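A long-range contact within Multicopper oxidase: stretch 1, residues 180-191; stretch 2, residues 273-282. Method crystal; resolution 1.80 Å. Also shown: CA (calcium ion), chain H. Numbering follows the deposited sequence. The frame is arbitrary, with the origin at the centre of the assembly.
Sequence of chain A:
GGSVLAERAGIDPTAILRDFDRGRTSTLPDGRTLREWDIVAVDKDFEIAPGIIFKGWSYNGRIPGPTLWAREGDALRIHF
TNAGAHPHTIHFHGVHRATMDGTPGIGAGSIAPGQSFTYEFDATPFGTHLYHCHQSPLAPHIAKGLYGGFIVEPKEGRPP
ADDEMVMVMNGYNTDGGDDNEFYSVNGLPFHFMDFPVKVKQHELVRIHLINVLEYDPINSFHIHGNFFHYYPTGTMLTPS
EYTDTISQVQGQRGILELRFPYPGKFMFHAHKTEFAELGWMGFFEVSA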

# COMPACT_ATOMS: atom_id res chain seq x y z
N ASN A 180 -13.41 13.66 -3.57
CA ASN A 180 -14.48 13.36 -2.63
C ASN A 180 -14.67 14.48 -1.64
O ASN A 180 -13.70 15.14 -1.26
N GLU A 181 -15.90 14.67 -1.20
CA GLU A 181 -16.24 15.70 -0.20
C GLU A 181 -16.54 15.08 1.17
O GLU A 181 -16.33 15.72 2.21
N PHE A 182 -17.01 13.83 1.15
CA PHE A 182 -17.25 13.08 2.39
C PHE A 182 -16.78 11.63 2.28
O PHE A 182 -16.58 11.11 1.17
N TYR A 183 -16.61 11.01 3.43
CA TYR A 183 -16.14 9.61 3.53
C TYR A 183 -16.98 8.90 4.57
O TYR A 183 -17.51 9.52 5.48
N SER A 184 -17.13 7.58 4.43
CA SER A 184 -17.91 6.87 5.43
C SER A 184 -17.44 5.43 5.57
O SER A 184 -16.69 4.93 4.74
N VAL A 185 -17.86 4.81 6.67
CA VAL A 185 -17.95 3.36 6.73
C VAL A 185 -19.42 2.97 6.80
O VAL A 185 -20.17 3.45 7.66
N ASN A 186 -19.85 2.13 5.86
CA ASN A 186 -21.24 1.68 5.81
C ASN A 186 -22.33 2.72 5.49
O ASN A 186 -23.50 2.50 5.79
N GLY A 187 -21.94 3.83 4.88
CA GLY A 187 -22.90 4.68 4.20
C GLY A 187 -23.03 6.12 4.66
O GLY A 187 -23.31 6.99 3.84
N LEU A 188 -22.86 6.37 5.96
CA LEU A 188 -23.11 7.71 6.50
C LEU A 188 -21.92 8.26 7.29
O LEU A 188 -21.52 7.68 8.29
N PRO A 189 -21.37 9.39 6.83
CA PRO A 189 -20.29 10.08 7.53
C PRO A 189 -20.61 10.24 9.02
O PRO A 189 -21.72 10.67 9.38
N PHE A 190 -19.65 9.86 9.86
CA PHE A 190 -19.71 10.01 11.33
C PHE A 190 -20.82 9.25 12.07
O PHE A 190 -21.01 9.46 13.28
N HIS A 191 -21.52 8.34 11.39
CA HIS A 191 -22.59 7.58 12.05
C HIS A 191 -22.13 6.88 13.33
O HIS A 191 -22.84 6.90 14.36
N THR A 273 -5.77 11.36 7.80
CA THR A 273 -6.49 12.34 8.62
C THR A 273 -7.58 13.12 7.86
O THR A 273 -8.65 13.36 8.41
N GLU A 274 -7.30 13.48 6.61
CA GLU A 274 -8.27 14.11 5.71
C GLU A 274 -9.60 13.34 5.66
O GLU A 274 -10.68 13.94 5.69
N PHE A 275 -9.51 12.01 5.57
CA PHE A 275 -10.71 11.17 5.42
C PHE A 275 -11.47 11.09 6.73
O PHE A 275 -12.70 11.12 6.74
N ALA A 276 -10.71 10.94 7.81
CA ALA A 276 -11.27 10.87 9.16
C ALA A 276 -12.12 12.09 9.48
O ALA A 276 -13.25 11.97 9.97
N GLU A 277 -11.58 13.27 9.18
CA GLU A 277 -12.22 14.53 9.52
C GLU A 277 -13.40 14.86 8.61
O GLU A 277 -14.18 15.78 8.89
N LEU A 278 -13.55 14.07 7.54
CA LEU A 278 -14.67 14.22 6.62
C LEU A 278 -15.64 13.02 6.64
O LEU A 278 -16.42 12.84 5.72
N GLY A 279 -15.57 12.22 7.70
CA GLY A 279 -16.64 11.28 8.02
C GLY A 279 -16.24 9.85 8.33
O GLY A 279 -17.03 9.10 8.89
N TRP A 280 -15.02 9.47 7.97
CA TRP A 280 -14.54 8.11 8.21
C TRP A 280 -13.90 8.03 9.62
O TRP A 280 -12.69 7.89 9.78
N MET A 281 -14.76 8.16 10.63
CA MET A 281 -14.39 7.95 12.02
C MET A 281 -15.59 7.50 12.85
O MET A 281 -16.72 7.88 12.56
N GLY A 282 -15.32 6.68 13.85
CA GLY A 282 -16.35 6.22 14.78
C GLY A 282 -15.73 5.69 16.06
O GLY A 282 -14.52 5.86 16.29

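Three residues account for much of the 647 Å² buried between these stretches, judged by the area of each that the other stretch covers: Tyr183 (124 Å²), Phe190 (103 Å²) and Leu278 (88 Å²). The backbone fixes their register through two hydrogen bonds. Tyr183 N donates to Leu278 O at 2.9 Å, with an angle of 154° at the hydrogen, and Phe190 N donates to Gly279 O, also at 2.9 Å, with an angle of 164°.

Tyr183 lies in the strand 182-185, and its CA-to-CB bond runs sideways to the second stretch. With chi1 at -60° (m) and chi2 at -96°, its ring lies against that of Phe275, which is itself m at chi1 (-58°). Ring centroids 4.3 Å apart and planes inclined by 23° identify an offset stack, whose closest atoms are Tyr183 CZ and Phe275 CD1 at 3.3 Å. The same tyrosine face receives a CH-pi contact: Phe275 CA sits 4.1 Å from the centroid of the Tyr183 ring, 22° off its normal. At the ring edge, Tyr183 CD2 meets Leu278 CB at 3.7 Å, while nearer the backbone Tyr183 CB and Trp280 CB are 3.8 Å apart.

The phenol oxygen finds its polar link to the second stretch through water. Tyr183 OH is 4.0 Å from Glu274 OE1, too far for a direct hydrogen bond, but water 1 lies 2.8 Å from Tyr183 OH and 2.6 Å from Glu274 OE1. It also lies 2.9 Å from Asn180 O, so it joins both stretches at this end of the contact.

Leu278 adopts the m, t rotamer (chi1 -67°, chi2 173°). Besides packing CB against the tyrosine edge, it brings CD1 to 3.8 Å from Glu181 O. Its carbonyl does further work: Phe182 CA makes a CA-H...O contact of 3.4 Å with Leu278 O, which also lies at the edge of the Phe182 ring.

Phe190 starts sideways, but with chi1 at -55° (m) its end comes nearer the second stretch and covers the turn from Ala276 to Gly279. Gly279 CA stands 3.5 Å from the centroid of the Phe190 ring and only 9° off the normal, a CH-pi contact squarely over the face. The absence of a side chain matters here: an ideal CB on Gly279 would fall 2.2 Å from Tyr183 O and 2.6 Å from Pro189 CB, both clashes. Around the ring edge, Phe190 CZ approaches Glu277 O at 3.3 Å and Phe190 CD1 approaches Met281 CG at 3.5 Å; Met281 SD is 5.0 Å from the Phe190 ring centroid, 83° off the normal, an edge-on sulfur-aromatic contact.

Val185, pointing toward the second stretch with chi1 p, lies over one face of the Trp280 indole, with CG1 3.7 Å from Trp280 CZ3. Glu181 instead points away, and its carboxylate binds calcium through Glu181 OE1 and Glu181 OE2, each 2.5 Å from the ion CA, alongside ligands elsewhere in the structure.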

# COMPACT_ATOMS: atom_id res chain seq x y z
CB ASN A 180 -14.16 12.07 -1.88
CG ASN A 180 -14.17 10.86 -2.79
OD1 ASN A 180 -13.18 10.13 -2.89
ND2 ASN A 180 -15.28 10.66 -3.49
CB GLU A 181 -17.44 16.53 -0.69
CG GLU A 181 -17.09 17.57 -1.76
CD GLU A 181 -16.59 16.97 -3.06
OE1 GLU A 181 -17.36 16.22 -3.70
OE2 GLU A 181 -15.44 17.25 -3.47
CB PHE A 182 -18.73 13.10 2.78
CG PHE A 182 -19.28 14.49 2.99
CD1 PHE A 182 -19.09 15.14 4.21
CD2 PHE A 182 -19.94 15.14 1.97
CE1 PHE A 182 -19.58 16.44 4.40
CE2 PHE A 182 -20.43 16.45 2.15
CZ PHE A 182 -20.25 17.08 3.37
CB TYR A 183 -14.66 9.56 3.92
CG TYR A 183 -13.76 10.26 2.92
CD1 TYR A 183 -13.11 9.53 1.93
CD2 TYR A 183 -13.56 11.65 2.96
CE1 TYR A 183 -12.28 10.16 1.00
CE2 TYR A 183 -12.74 12.29 2.04
CZ TYR A 183 -12.10 11.54 1.05
OH TYR A 183 -11.27 12.16 0.15
CB SER A 184 -19.41 6.92 5.10
OG SER A 184 -19.84 5.83 4.29
CB VAL A 185 -17.10 2.74 7.88
CG1 VAL A 185 -17.26 3.50 9.20
CG2 VAL A 185 -17.45 1.26 8.06
CB ASN A 186 -21.59 0.83 7.04
CG ASN A 186 -20.91 -0.52 7.00
OD1 ASN A 186 -20.30 -0.88 5.98
ND2 ASN A 186 -21.02 -1.29 8.08
CB LEU A 188 -24.33 7.71 7.41
CG LEU A 188 -25.71 7.34 6.86
CD1 LEU A 188 -26.71 7.44 8.02
CD2 LEU A 188 -26.09 8.28 5.71
CB PRO A 189 -20.26 11.44 6.84
CG PRO A 189 -20.66 11.12 5.45
CD PRO A 189 -21.73 10.10 5.58
CB PHE A 190 -19.80 11.49 11.74
CG PHE A 190 -18.71 12.37 11.19
CD1 PHE A 190 -17.39 12.22 11.63
CD2 PHE A 190 -19.00 13.38 10.29
CE1 PHE A 190 -16.38 13.05 11.14
CE2 PHE A 190 -17.99 14.22 9.79
CZ PHE A 190 -16.69 14.06 10.22
CB HIS A 191 -23.25 6.59 11.08
CG HIS A 191 -24.20 5.64 11.73
ND1 HIS A 191 -25.53 5.96 11.97
CD2 HIS A 191 -24.03 4.38 12.20
CE1 HIS A 191 -26.13 4.94 12.55
NE2 HIS A 191 -25.25 3.97 12.70
CB THR A 273 -5.50 13.31 9.34
OG1 THR A 273 -5.00 14.28 8.42
CG2 THR A 273 -4.35 12.52 9.93
CB GLU A 274 -7.66 14.18 4.31
CG GLU A 274 -8.53 14.79 3.23
CD GLU A 274 -7.97 14.60 1.81
OE1 GLU A 274 -8.59 15.11 0.86
OE2 GLU A 274 -6.90 13.95 1.65
CB PHE A 275 -10.36 9.74 4.99
CG PHE A 275 -9.59 9.63 3.69
CD1 PHE A 275 -9.46 10.72 2.83
CD2 PHE A 275 -9.05 8.40 3.31
CE1 PHE A 275 -8.75 10.60 1.64
CE2 PHE A 275 -8.33 8.28 2.12
CZ PHE A 275 -8.18 9.37 1.28
CB ALA A 276 -10.16 10.68 10.19
CB GLU A 277 -11.17 15.66 9.56
CG GLU A 277 -10.16 15.47 10.69
CD GLU A 277 -9.53 16.76 11.19
OE1 GLU A 277 -9.35 16.90 12.42
OE2 GLU A 277 -9.21 17.63 10.34
CB LEU A 278 -14.17 14.54 5.21
CG LEU A 278 -13.49 15.91 5.04
CD1 LEU A 278 -12.87 16.05 3.65
CD2 LEU A 278 -14.49 17.02 5.32
CB TRP A 280 -13.67 7.64 7.03
CG TRP A 280 -12.99 6.27 7.08
CD1 TRP A 280 -12.09 5.80 6.15
CD2 TRP A 280 -13.10 5.23 8.07
NE1 TRP A 280 -11.64 4.56 6.50
CE2 TRP A 280 -12.24 4.18 7.68
CE3 TRP A 280 -13.84 5.09 9.26
CZ2 TRP A 280 -12.10 3.01 8.42
CZ3 TRP A 280 -13.70 3.92 10.00
CH2 TRP A 280 -12.83 2.89 9.58
CB MET A 281 -13.73 9.21 12.62
CG MET A 281 -14.62 10.43 12.73
SD MET A 281 -13.82 11.85 13.56
CE MET A 281 -13.02 11.08 14.93
CA CA H . -15.97 16.51 -5.82
O HOH W 1 -10.92 14.91 -0.35